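Phosphoribosylaminoimidazole-succinocarboxamide synthase (Saccharomyces cerevisiae, PDB 2CNV) catalyses the ATP-dependent joining of L-aspartate to the carboxylate of carboxyaminoimidazole ribotide, giving SAICAR in de novo purine biosynthesis. Local coordinates at residues D37-Y42 and Y258-L263; K83-Y88 and S106-K111; I213-F218 and S240-N245. All coordinates share one frame; numbering follows the deposited sequence.

Interaction 1: residues D37-Y42 and Y258-L263. With SSS (N-{[5-amino-1-(5-O-phosphono-beta-D-arabinofuranosyl)-1H-imidazol-4-yl]carbonyl}-L-aspartic acid), chain D; SO4 (sulfate ion), chain E.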
loop_
_atom_site.group_PDB
_atom_site.type_symbol
_atom_site.label_atom_id
_atom_site.label_comp_id
_atom_site.label_asym_id
_atom_site.label_seq_id
_atom_site.Cartn_x
_atom_site.Cartn_y
_atom_site.Cartn_z
ATOM N N ASP A 37 -11.903 -0.269 -6.712
ATOM C CA ASP A 37 -11.509 -1.566 -7.241
ATOM C C ASP A 37 -10.592 -1.405 -8.461
ATOM O O ASP A 37 -10.289 -2.381 -9.151
ATOM C CB ASP A 37 -12.756 -2.385 -7.619
ATOM C CG ASP A 37 -13.591 -2.772 -6.422
ATOM O OD1 ASP A 37 -13.050 -2.843 -5.296
ATOM O OD2 ASP A 37 -14.797 -3.021 -6.608
ATOM N N ARG A 38 -10.160 -0.171 -8.715
ATOM C CA ARG A 38 -9.175 0.119 -9.751
ATOM C C ARG A 38 -7.881 -0.655 -9.486
ATOM O O ARG A 38 -7.518 -0.914 -8.332
ATOM C CB ARG A 38 -8.883 1.633 -9.822
ATOM C CG ARG A 38 -10.088 2.491 -10.228
ATOM C CD ARG A 38 -9.693 3.920 -10.622
ATOM N NE ARG A 38 -9.035 4.703 -9.564
ATOM C CZ ARG A 38 -9.651 5.545 -8.729
ATOM N NH1 ARG A 38 -10.966 5.713 -8.777
ATOM N NH2 ARG A 38 -8.944 6.227 -7.832
ATOM N N ILE A 39 -7.206 -1.044 -10.564
ATOM C CA ILE A 39 -5.920 -1.734 -10.469
ATOM C C ILE A 39 -4.937 -1.133 -11.480
ATOM O O ILE A 39 -5.339 -0.747 -12.581
ATOM C CB ILE A 39 -6.092 -3.260 -10.702
ATOM C CG1 ILE A 39 -4.751 -4.011 -10.565
ATOM C CG2 ILE A 39 -6.772 -3.537 -12.058
ATOM C CD1 ILE A 39 -4.905 -5.520 -10.391
ATOM N N SER A 40 -3.661 -1.050 -11.099
ATOM C CA SER A 40 -2.626 -0.525 -11.990
ATOM C C SER A 40 -1.601 -1.606 -12.332
ATOM O O SER A 40 -1.376 -2.538 -11.549
ATOM C CB SER A 40 -1.936 0.697 -11.358
ATOM O OG SER A 40 -0.937 1.232 -12.207
ATOM N N ALA A 41 -1.008 -1.491 -13.517
ATOM C CA ALA A 41 0.095 -2.360 -13.924
ATOM C C ALA A 41 0.989 -1.544 -14.841
ATOM O O ALA A 41 0.490 -0.776 -15.663
ATOM C CB ALA A 41 -0.421 -3.590 -14.633
ATOM N N TYR A 42 2.303 -1.679 -14.689
ATOM C CA TYR A 42 3.241 -0.888 -15.500
ATOM C C TYR A 42 2.906 0.609 -15.471
ATOM O O TYR A 42 2.908 1.285 -16.504
ATOM C CB TYR A 42 3.283 -1.418 -16.942
ATOM C CG TYR A 42 3.643 -2.884 -17.038
ATOM C CD1 TYR A 42 4.954 -3.313 -16.824
ATOM C CD2 TYR A 42 2.679 -3.841 -17.340
ATOM C CE1 TYR A 42 5.294 -4.657 -16.907
ATOM C CE2 TYR A 42 3.009 -5.192 -17.429
ATOM C CZ TYR A 42 4.320 -5.589 -17.214
ATOM O OH TYR A 42 4.663 -6.919 -17.299
ATOM N N TYR A 258 2.777 -11.781 -6.729
ATOM C CA TYR A 258 1.759 -12.626 -6.114
ATOM C C TYR A 258 0.376 -12.270 -6.633
ATOM O O TYR A 258 -0.410 -13.157 -6.956
ATOM C CB TYR A 258 1.809 -12.482 -4.593
ATOM C CG TYR A 258 0.882 -13.395 -3.816
ATOM C CD1 TYR A 258 -0.459 -13.060 -3.607
ATOM C CD2 TYR A 258 1.360 -14.577 -3.254
ATOM C CE1 TYR A 258 -1.306 -13.903 -2.878
ATOM C CE2 TYR A 258 0.535 -15.414 -2.518
ATOM C CZ TYR A 258 -0.794 -15.072 -2.329
ATOM O OH TYR A 258 -1.599 -15.913 -1.599
ATOM N N ASP A 259 0.096 -10.971 -6.727
ATOM C CA ASP A 259 -1.239 -10.495 -7.096
ATOM C C ASP A 259 -1.394 -10.109 -8.566
ATOM O O ASP A 259 -2.481 -10.260 -9.123
ATOM C CB ASP A 259 -1.659 -9.317 -6.210
ATOM C CG ASP A 259 -0.671 -8.153 -6.262
ATOM O OD1 ASP A 259 0.547 -8.388 -6.135
ATOM O OD2 ASP A 259 -1.121 -6.994 -6.413
ATOM N N LYS A 260 -0.322 -9.612 -9.185
ATOM C CA LYS A 260 -0.437 -9.024 -10.518
ATOM C C LYS A 260 0.164 -9.805 -11.684
ATOM O O LYS A 260 0.080 -9.339 -12.819
ATOM C CB LYS A 260 0.072 -7.577 -10.514
ATOM C CG LYS A 260 -0.811 -6.670 -9.679
ATOM C CD LYS A 260 -0.464 -5.197 -9.832
ATOM C CE LYS A 260 -1.290 -4.353 -8.865
ATOM N NZ LYS A 260 -0.882 -4.587 -7.439
ATOM N N GLN A 261 0.748 -10.978 -11.433
ATOM C CA GLN A 261 1.482 -11.659 -12.508
ATOM C C GLN A 261 0.589 -12.131 -13.651
ATOM O O GLN A 261 0.974 -12.039 -14.822
ATOM C CB GLN A 261 2.350 -12.816 -11.999
ATOM C CG GLN A 261 3.470 -13.196 -12.988
ATOM C CD GLN A 261 4.439 -12.050 -13.229
ATOM O OE1 GLN A 261 5.005 -11.488 -12.284
ATOM N NE2 GLN A 261 4.640 -11.693 -14.502
ATOM N N PHE A 262 -0.590 -12.642 -13.310
ATOM C CA PHE A 262 -1.553 -13.082 -14.323
ATOM C C PHE A 262 -1.916 -11.929 -15.265
ATOM O O PHE A 262 -1.887 -12.082 -16.493
ATOM C CB PHE A 262 -2.802 -13.680 -13.664
ATOM C CG PHE A 262 -3.486 -14.726 -14.501
ATOM C CD1 PHE A 262 -2.876 -15.964 -14.736
ATOM C CD2 PHE A 262 -4.740 -14.484 -15.053
ATOM C CE1 PHE A 262 -3.508 -16.941 -15.522
ATOM C CE2 PHE A 262 -5.385 -15.459 -15.829
ATOM C CZ PHE A 262 -4.764 -16.686 -16.062
ATOM N N LEU A 263 -2.222 -10.773 -14.683
ATOM C CA LEU A 263 -2.511 -9.572 -15.454
ATOM C C LEU A 263 -1.302 -9.098 -16.263
ATOM O O LEU A 263 -1.425 -8.845 -17.471
ATOM C CB LEU A 263 -3.028 -8.447 -14.540
ATOM C CG LEU A 263 -3.128 -7.048 -15.167
ATOM C CD1 LEU A 263 -4.086 -7.026 -16.385
ATOM C CD2 LEU A 263 -3.531 -6.025 -14.118
HETATM P PA SSS D . 10.705 0.324 -6.745
HETATM O O1A SSS D . 9.947 -0.049 -7.987
HETATM O O2A SSS D . 11.304 1.708 -6.797
HETATM O O3A SSS D . 11.626 -0.744 -6.235
HETATM O "O5'" SSS D . 9.581 0.432 -5.607
HETATM C "C5'" SSS D . 9.809 1.093 -4.365
HETATM C "C4'" SSS D . 8.588 0.906 -3.476
HETATM O "O4'" SSS D . 7.429 1.251 -4.232
HETATM C "C1'" SSS D . 6.351 0.387 -3.868
HETATM N N9 SSS D . 5.379 0.199 -4.979
HETATM C C4 SSS D . 5.554 0.164 -6.301
HETATM O O6 SSS D . 4.963 0.444 -9.197
HETATM N N3 SSS D . 6.768 0.254 -6.930
HETATM C C6 SSS D . 4.171 -0.098 -8.437
HETATM N N6 SSS D . 3.104 -0.782 -8.859
HETATM C C61 SSS D . 2.776 -0.973 -10.267
HETATM C C62 SSS D . 1.964 0.166 -10.825
HETATM C C63 SSS D . 1.969 -2.270 -10.298
HETATM C C64 SSS D . 2.799 -3.386 -10.893
HETATM O O65 SSS D . 1.453 0.029 -11.949
HETATM O O66 SSS D . 1.822 1.218 -10.163
HETATM O O67 SSS D . 3.240 -4.267 -10.121
HETATM O O68 SSS D . 3.015 -3.400 -12.130
HETATM C C5 SSS D . 4.351 0.002 -6.961
HETATM N N7 SSS D . 3.417 -0.044 -5.987
HETATM C C8 SSS D . 4.053 0.084 -4.795
HETATM C "C2'" SSS D . 6.956 -0.885 -3.282
HETATM O "O2'" SSS D . 6.901 -2.045 -4.106
HETATM C "C3'" SSS D . 8.400 -0.537 -3.029
HETATM O "O3'" SSS D . 8.553 -0.697 -1.624
HETATM S S SO4 E . 7.322 -8.976 -15.587
HETATM O O1 SO4 E . 6.746 -10.063 -16.369
HETATM O O2 SO4 E . 6.754 -9.016 -14.246
HETATM O O3 SO4 E . 8.768 -9.161 -15.490
HETATM O O4 SO4 E . 7.050 -7.686 -16.216
#

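Interaction 2: residues K83-Y88 and S106-K111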
loop_
_atom_site.group_PDB
_atom_site.type_symbol
_atom_site.label_atom_id
_atom_site.label_comp_id
_atom_site.label_asym_id
_atom_site.label_seq_id
_atom_site.Cartn_x
_atom_site.Cartn_y
_atom_site.Cartn_z
ATOM N N LYS A 83 -21.983 1.653 16.151
ATOM C CA LYS A 83 -22.023 2.680 15.113
ATOM C C LYS A 83 -21.197 2.244 13.907
ATOM O O LYS A 83 -20.421 1.287 13.992
ATOM C CB LYS A 83 -21.520 4.026 15.645
ATOM C CG LYS A 83 -22.315 4.572 16.821
ATOM C CD LYS A 83 -22.190 6.077 16.902
ATOM C CE LYS A 83 -22.961 6.635 18.084
ATOM N NZ LYS A 83 -22.115 6.702 19.303
ATOM N N THR A 84 -21.382 2.930 12.780
ATOM C CA THR A 84 -20.572 2.673 11.583
ATOM C C THR A 84 -20.012 3.993 11.083
ATOM O O THR A 84 -20.362 5.063 11.589
ATOM C CB THR A 84 -21.372 1.996 10.423
ATOM O OG1 THR A 84 -22.264 2.950 9.827
ATOM C CG2 THR A 84 -22.159 0.764 10.911
ATOM N N ILE A 85 -19.147 3.917 10.079
ATOM C CA ILE A 85 -18.643 5.113 9.424
ATOM C C ILE A 85 -19.792 6.024 8.974
ATOM O O ILE A 85 -19.692 7.240 9.053
ATOM C CB ILE A 85 -17.668 4.758 8.251
ATOM C CG1 ILE A 85 -16.874 5.990 7.809
ATOM C CG2 ILE A 85 -18.394 4.081 7.075
ATOM C CD1 ILE A 85 -15.707 5.647 6.854
ATOM N N PHE A 86 -20.909 5.435 8.558
ATOM C CA PHE A 86 -22.024 6.243 8.051
ATOM C C PHE A 86 -22.627 7.169 9.094
ATOM O O PHE A 86 -23.152 8.229 8.757
ATOM C CB PHE A 86 -23.059 5.364 7.352
ATOM C CG PHE A 86 -22.509 4.710 6.130
ATOM C CD1 PHE A 86 -22.411 5.421 4.936
ATOM C CD2 PHE A 86 -21.999 3.416 6.193
ATOM C CE1 PHE A 86 -21.855 4.838 3.794
ATOM C CE2 PHE A 86 -21.436 2.814 5.059
ATOM C CZ PHE A 86 -21.359 3.528 3.860
ATOM N N ASP A 87 -22.505 6.793 10.362
ATOM C CA ASP A 87 -22.946 7.661 11.458
ATOM C C ASP A 87 -22.094 8.928 11.576
ATOM O O ASP A 87 -22.546 9.940 12.131
ATOM C CB ASP A 87 -22.986 6.878 12.776
ATOM C CG ASP A 87 -23.979 5.729 12.733
ATOM O OD1 ASP A 87 -25.185 5.987 12.558
ATOM O OD2 ASP A 87 -23.556 4.564 12.851
ATOM N N TYR A 88 -20.882 8.873 11.018
ATOM C CA TYR A 88 -19.917 9.976 11.056
ATOM C C TYR A 88 -19.866 10.771 9.749
ATOM O O TYR A 88 -19.014 11.660 9.585
ATOM C CB TYR A 88 -18.517 9.442 11.399
ATOM C CG TYR A 88 -18.429 8.847 12.795
ATOM C CD1 TYR A 88 -19.090 7.658 13.109
ATOM C CD2 TYR A 88 -17.699 9.479 13.803
ATOM C CE1 TYR A 88 -19.026 7.109 14.392
ATOM C CE2 TYR A 88 -17.629 8.928 15.093
ATOM C CZ TYR A 88 -18.293 7.750 15.369
ATOM O OH TYR A 88 -18.242 7.204 16.630
ATOM N N SER A 106 -14.200 2.036 2.909
ATOM C CA SER A 106 -13.922 3.423 3.290
ATOM C C SER A 106 -13.407 3.509 4.719
ATOM O O SER A 106 -13.894 2.794 5.607
ATOM C CB SER A 106 -15.167 4.295 3.119
ATOM O OG SER A 106 -15.712 4.145 1.820
ATOM N N LEU A 107 -12.397 4.347 4.928
ATOM C CA LEU A 107 -11.858 4.579 6.271
ATOM C C LEU A 107 -11.902 6.060 6.631
ATOM O O LEU A 107 -11.496 6.912 5.839
ATOM C CB LEU A 107 -10.422 4.037 6.403
ATOM C CG LEU A 107 -10.192 2.519 6.286
ATOM C CD1 LEU A 107 -8.700 2.196 6.284
ATOM C CD2 LEU A 107 -10.911 1.740 7.399
ATOM N N LEU A 108 -12.421 6.342 7.825
ATOM C CA LEU A 108 -12.459 7.688 8.383
ATOM C C LEU A 108 -11.154 7.935 9.120
ATOM O O LEU A 108 -10.824 7.191 10.048
ATOM C CB LEU A 108 -13.632 7.821 9.358
ATOM C CG LEU A 108 -14.135 9.235 9.674
ATOM C CD1 LEU A 108 -14.847 9.857 8.463
ATOM C CD2 LEU A 108 -15.076 9.192 10.868
ATOM N N VAL A 109 -10.409 8.961 8.705
ATOM C CA VAL A 109 -9.060 9.187 9.234
ATOM C C VAL A 109 -8.862 10.637 9.703
ATOM O O VAL A 109 -9.480 11.563 9.162
ATOM C CB VAL A 109 -7.937 8.772 8.215
ATOM C CG1 VAL A 109 -8.107 7.304 7.762
ATOM C CG2 VAL A 109 -7.903 9.711 6.994
ATOM N N HIS A 110 -8.024 10.819 10.722
ATOM C CA HIS A 110 -7.662 12.157 11.200
ATOM C C HIS A 110 -6.614 12.739 10.260
ATOM O O HIS A 110 -5.694 12.031 9.842
ATOM C CB HIS A 110 -7.044 12.113 12.603
ATOM C CG HIS A 110 -7.965 11.626 13.679
ATOM N ND1 HIS A 110 -8.951 12.415 14.232
ATOM C CD2 HIS A 110 -8.006 10.450 14.350
ATOM C CE1 HIS A 110 -9.581 11.734 15.174
ATOM N NE2 HIS A 110 -9.028 10.537 15.265
ATOM N N LYS A 111 -6.752 14.024 9.938
ATOM C CA LYS A 111 -5.703 14.761 9.252
ATOM C C LYS A 111 -4.563 14.989 10.234
ATOM O O LYS A 111 -4.786 15.451 11.354
ATOM C CB LYS A 111 -6.203 16.131 8.784
ATOM C CG LYS A 111 -7.287 16.126 7.731
ATOM C CD LYS A 111 -7.558 17.562 7.283
ATOM C CE LYS A 111 -8.876 17.691 6.553
ATOM N NZ LYS A 111 -9.208 19.127 6.313
#

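Interaction 3: residues I213-F218 and S240-N245. With SSS (N-{[5-amino-1-(5-O-phosphono-beta-D-arabinofuranosyl)-1H-imidazol-4-yl]carbonyl}-L-aspartic acid), chain D.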
loop_
_atom_site.group_PDB
_atom_site.type_symbol
_atom_site.label_atom_id
_atom_site.label_comp_id
_atom_site.label_asym_id
_atom_site.label_seq_id
_atom_site.Cartn_x
_atom_site.Cartn_y
_atom_site.Cartn_z
ATOM N N ILE A 213 6.953 -10.474 1.881
ATOM C CA ILE A 213 6.825 -9.052 1.564
ATOM C C ILE A 213 8.239 -8.500 1.331
ATOM O O ILE A 213 8.984 -8.210 2.278
ATOM C CB ILE A 213 6.062 -8.294 2.676
ATOM C CG1 ILE A 213 4.718 -8.994 2.944
ATOM C CG2 ILE A 213 5.880 -6.795 2.318
ATOM C CD1 ILE A 213 3.846 -8.338 4.027
ATOM N N ALA A 214 8.600 -8.379 0.056
ATOM C CA ALA A 214 9.970 -8.028 -0.359
ATOM C C ALA A 214 10.360 -6.605 0.049
ATOM O O ALA A 214 11.519 -6.331 0.384
ATOM C CB ALA A 214 10.104 -8.191 -1.864
ATOM N N ASP A 215 9.376 -5.710 -0.007
ATOM C CA ASP A 215 9.552 -4.315 0.352
ATOM C C ASP A 215 8.171 -3.687 0.518
ATOM O O ASP A 215 7.155 -4.319 0.189
ATOM C CB ASP A 215 10.399 -3.570 -0.703
ATOM C CG ASP A 215 9.850 -3.721 -2.115
ATOM O OD1 ASP A 215 8.619 -3.644 -2.288
ATOM O OD2 ASP A 215 10.648 -3.900 -3.057
ATOM N N THR A 216 8.127 -2.469 1.043
ATOM C CA THR A 216 6.863 -1.787 1.282
ATOM C C THR A 216 7.084 -0.289 1.339
ATOM O O THR A 216 8.172 0.181 1.687
ATOM C CB THR A 216 6.183 -2.264 2.609
ATOM O OG1 THR A 216 4.807 -1.853 2.634
ATOM C CG2 THR A 216 6.894 -1.715 3.832
ATOM N N LYS A 217 6.040 0.457 1.008
ATOM C CA LYS A 217 6.059 1.906 1.099
ATOM C C LYS A 217 5.101 2.343 2.201
ATOM O O LYS A 217 3.904 2.136 2.099
ATOM C CB LYS A 217 5.662 2.508 -0.253
ATOM C CG LYS A 217 5.688 4.028 -0.328
ATOM C CD LYS A 217 5.675 4.506 -1.783
ATOM C CE LYS A 217 4.299 4.365 -2.421
ATOM N NZ LYS A 217 4.337 4.527 -3.908
ATOM N N PHE A 218 5.638 2.913 3.272
ATOM C CA PHE A 218 4.806 3.501 4.318
ATOM C C PHE A 218 4.676 4.995 4.069
ATOM O O PHE A 218 5.540 5.612 3.434
ATOM C CB PHE A 218 5.439 3.325 5.709
ATOM C CG PHE A 218 5.528 1.901 6.194
ATOM C CD1 PHE A 218 4.386 1.150 6.439
ATOM C CD2 PHE A 218 6.767 1.334 6.480
ATOM C CE1 PHE A 218 4.477 -0.159 6.912
ATOM C CE2 PHE A 218 6.865 0.039 6.964
ATOM C CZ PHE A 218 5.719 -0.713 7.171
ATOM N N SER A 240 0.791 -1.397 -2.004
ATOM C CA SER A 240 1.856 -0.601 -1.374
ATOM C C SER A 240 3.189 -1.349 -1.216
ATOM O O SER A 240 4.198 -0.759 -0.799
ATOM C CB SER A 240 1.387 -0.081 -0.006
ATOM O OG SER A 240 1.281 -1.148 0.917
ATOM N N SER A 241 3.192 -2.637 -1.558
ATOM C CA SER A 241 4.318 -3.535 -1.266
ATOM C C SER A 241 4.478 -4.532 -2.401
ATOM O O SER A 241 3.585 -4.655 -3.242
ATOM C CB SER A 241 4.045 -4.321 0.019
ATOM O OG SER A 241 3.300 -3.557 0.956
ATOM N N ARG A 242 5.613 -5.234 -2.414
ATOM C CA ARG A 242 5.826 -6.376 -3.294
ATOM C C ARG A 242 5.579 -7.683 -2.561
ATOM O O ARG A 242 6.333 -8.052 -1.659
ATOM C CB ARG A 242 7.244 -6.368 -3.869
ATOM C CG ARG A 242 7.385 -5.520 -5.104
ATOM C CD ARG A 242 8.772 -5.671 -5.723
ATOM N NE ARG A 242 8.896 -4.810 -6.890
ATOM C CZ ARG A 242 9.444 -3.597 -6.897
ATOM N NH1 ARG A 242 9.959 -3.064 -5.789
ATOM N NH2 ARG A 242 9.472 -2.908 -8.030
ATOM N N PHE A 243 4.506 -8.367 -2.944
ATOM C CA PHE A 243 4.156 -9.669 -2.396
ATOM C C PHE A 243 4.720 -10.767 -3.296
ATOM O O PHE A 243 4.531 -10.736 -4.511
ATOM C CB PHE A 243 2.625 -9.816 -2.294
ATOM C CG PHE A 243 2.001 -9.162 -1.068
ATOM C CD1 PHE A 243 2.647 -8.136 -0.377
ATOM C CD2 PHE A 243 0.738 -9.562 -0.636
ATOM C CE1 PHE A 243 2.055 -7.536 0.744
ATOM C CE2 PHE A 243 0.134 -8.972 0.476
ATOM C CZ PHE A 243 0.792 -7.951 1.170
ATOM N N TRP A 244 5.412 -11.724 -2.686
ATOM C CA TRP A 244 5.914 -12.908 -3.375
ATOM C C TRP A 244 5.427 -14.175 -2.680
ATOM O O TRP A 244 5.330 -14.219 -1.451
ATOM C CB TRP A 244 7.450 -12.941 -3.342
ATOM C CG TRP A 244 8.156 -11.852 -4.111
ATOM C CD1 TRP A 244 7.664 -11.122 -5.154
ATOM C CD2 TRP A 244 9.504 -11.417 -3.916
ATOM N NE1 TRP A 244 8.615 -10.240 -5.609
ATOM C CE2 TRP A 244 9.758 -10.403 -4.868
ATOM C CE3 TRP A 244 10.523 -11.781 -3.019
ATOM C CZ2 TRP A 244 10.993 -9.746 -4.957
ATOM C CZ3 TRP A 244 11.754 -11.130 -3.105
ATOM C CH2 TRP A 244 11.977 -10.121 -4.070
ATOM N N ASN A 245 5.172 -15.208 -3.474
ATOM C CA ASN A 245 4.950 -16.563 -2.970
ATOM C C ASN A 245 6.219 -17.120 -2.324
ATOM O O ASN A 245 7.245 -17.320 -2.989
ATOM C CB ASN A 245 4.477 -17.478 -4.111
ATOM C CG ASN A 245 4.218 -18.921 -3.659
ATOM O OD1 ASN A 245 4.805 -19.412 -2.697
ATOM N ND2 ASN A 245 3.356 -19.610 -4.387
HETATM P PA SSS D . 10.705 0.324 -6.745
HETATM O O1A SSS D . 9.947 -0.049 -7.987
HETATM O O2A SSS D . 11.304 1.708 -6.797
HETATM O O3A SSS D . 11.626 -0.744 -6.235
HETATM O "O5'" SSS D . 9.581 0.432 -5.607
HETATM C "C5'" SSS D . 9.809 1.093 -4.365
HETATM C "C4'" SSS D . 8.588 0.906 -3.476
HETATM O "O4'" SSS D . 7.429 1.251 -4.232
HETATM C "C1'" SSS D . 6.351 0.387 -3.868
HETATM N N9 SSS D . 5.379 0.199 -4.979
HETATM C C4 SSS D . 5.554 0.164 -6.301
HETATM O O6 SSS D . 4.963 0.444 -9.197
HETATM N N3 SSS D . 6.768 0.254 -6.930
HETATM C C6 SSS D . 4.171 -0.098 -8.437
HETATM N N6 SSS D . 3.104 -0.782 -8.859
HETATM C C61 SSS D . 2.776 -0.973 -10.267
HETATM C C62 SSS D . 1.964 0.166 -10.825
HETATM C C63 SSS D . 1.969 -2.270 -10.298
HETATM C C64 SSS D . 2.799 -3.386 -10.893
HETATM O O65 SSS D . 1.453 0.029 -11.949
HETATM O O66 SSS D . 1.822 1.218 -10.163
HETATM O O67 SSS D . 3.240 -4.267 -10.121
HETATM O O68 SSS D . 3.015 -3.400 -12.130
HETATM C C5 SSS D . 4.351 0.002 -6.961
HETATM N N7 SSS D . 3.417 -0.044 -5.987
HETATM C C8 SSS D . 4.053 0.084 -4.795
HETATM C "C2'" SSS D . 6.956 -0.885 -3.282
HETATM O "O2'" SSS D . 6.901 -2.045 -4.106
HETATM C "C3'" SSS D . 8.400 -0.537 -3.029
HETATM O "O3'" SSS D . 8.553 -0.697 -1.624
HETATM O O HOH W 1 2.979 -0.160 3.468
#

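Interaction 1: residues D37-Y42 and Y258-L263
The apolar part of the contact centres on L263, whose CD2 reaches two side chains of 37-42: I39, met tip to tip through its CD1 at 4.0 Å, and A41, through its CB. I39 also slides past K260 in the opposite sense, its CG1 lying 3.9 Å from K260 CE. The methylenes CD and CE of K260 press against S40 O, CE at 3.2 Å, and this carbonyl oxygen finds no hydrogen-bond partner in the model. Among the polar groups, a bend at the last torsion of K260 (chi4 69°) turns NZ away to D259, where it forms a salt bridge of 2.6 Å with OD2; D239 is a second partner of this ammonium group. Strand 40-41, and K260 just ahead of helix 261-269, border the succinyl end of the bound SAICAR-like ligand SSS. In one of its two conformers S40 donates from OG to O65 at 2.7 Å, and Y42 N donates to O68 on the other carboxylate with an N-H...O angle of 162°. A sulfate, probably from the crystallisation liquor, bridges the segments: Y42 OH donates to its O4 at 2.7 Å, Q261 NE2 to its O1 at 3.3 Å.

Interaction 2: residues K83-Y88 and S106-K111
S106 meets I85 at the start of strand 106-110. The methyl CD1 of I85 sits 4.0 Å from S106 CB and 3.6 Å from S106 O, so it touches side chain and backbone of the same residue. The S106 hydroxyl is hydrogen-bonded to L102 O, where helix 96-102 ends. At L107 the side chain points away from 83-88, toward helix 53-67, and the backbone alone takes part, its carbonyl carbon lying near the same I85 methyl. That methyl then reaches L108, 3.5 Å from the backbone N and 3.9 Å from CB. I85 can span three residues because its chain is stretched out, with CG1 opposite the backbone N (chi1 -165°) and CD1 continuing the line (chi2 169°). The turn that presents I85 and Y88 is held from within: D87 OD2 accepts from T84 N at 2.7 Å with its anti lone pair, and Y88 N donates to I85 O at 2.8 Å. F86 faces away from the strand, where K99 makes a cation-pi contact with its ring. The L108 side chain crosses I85 obliquely and then meets Y88 at about a right angle: its CD2 comes within 3.5 Å of Y88 CB and also touches the base of the ring. The rest of the tyrosine leads away from the strand, and its OH is bonded to the backbone N of A80. Beyond L108, the strand pairs on through V109 with L31.

The arrangement is a short 3-10 turn, 85-88, packing I85 and the base of Y88 on strand 106-110, the last strand of a four-stranded antiparallel sheet, whose other edge forms backbone bonds with V77 and H75.

Interaction 3: residues I213-F218 and S240-N245
A classic beta bulge interrupts the antiparallel pairing of hairpin strands 211-223 and 228-245 inside the central mixed sheet, where one face lines the site of the bound ligand SSS. A214, in a helix-like conformation (-66/-36°), and D215 both stand opposite R242, which shifts the register by one residue and puts D215 and R242 on the ligand face. A214 N donates to R242 O at 2.9 Å, and K217 N donates to S240 O at the same distance. I213 and F243, and T216 and S241, form non-hydrogen-bonded pairs whose side chains share the face turned to helix 185-208. There I213 and F243 run side by side, I213 CG1 lying 3.7 Å from F243 CE1, and the hydroxyl oxygens T216 OG1 and S241 OG stand 2.8 Å apart. A water bridges T216 OG1, the carbonyl of K217 and S240 OG, which also bonds to T237 N. The A214 methyl sits over the six-membered ring of W244, a CH-pi contact with CB 3.4 Å from the ring centroid.

R242 runs extended from CG to NE, and its NH1 forms a salt bridge of 2.9 Å with D215 OD2, which lies close to the guanidinium plane although the carboxylate itself is turned 72° from it. The same NH1 donates to phosphate oxygen O3A of SSS, and NH2 to O1A. The carboxylate thus holds O2', and more weakly O3', with OD1 and steadies the phosphate-binding arginine with OD2, a pairing expected to offset part of the charge on both.

Interactions 1 and 3 sit together at the ligand site, their centres 14 Å apart, and both touch SSS: 37-42 at the succinyl end, 213-218 and 240-245 at the sugar and phosphate. A probable hydrogen bond between Y258 N and F243 O, 3.0 Å apart, joins them, and strand 228-245 is followed in the chain by helix 261-269. Interaction 2 lies about 28 Å from interaction 1 and 27 Å from interaction 3, between centres, on the separate four-stranded sheet. Along the chain, 37-42 comes first and 258-263 last; interaction 2 and then interaction 3 close between them. Residues far apart in sequence therefore meet around one ligand, while interaction 2 belongs to the protein's periphery.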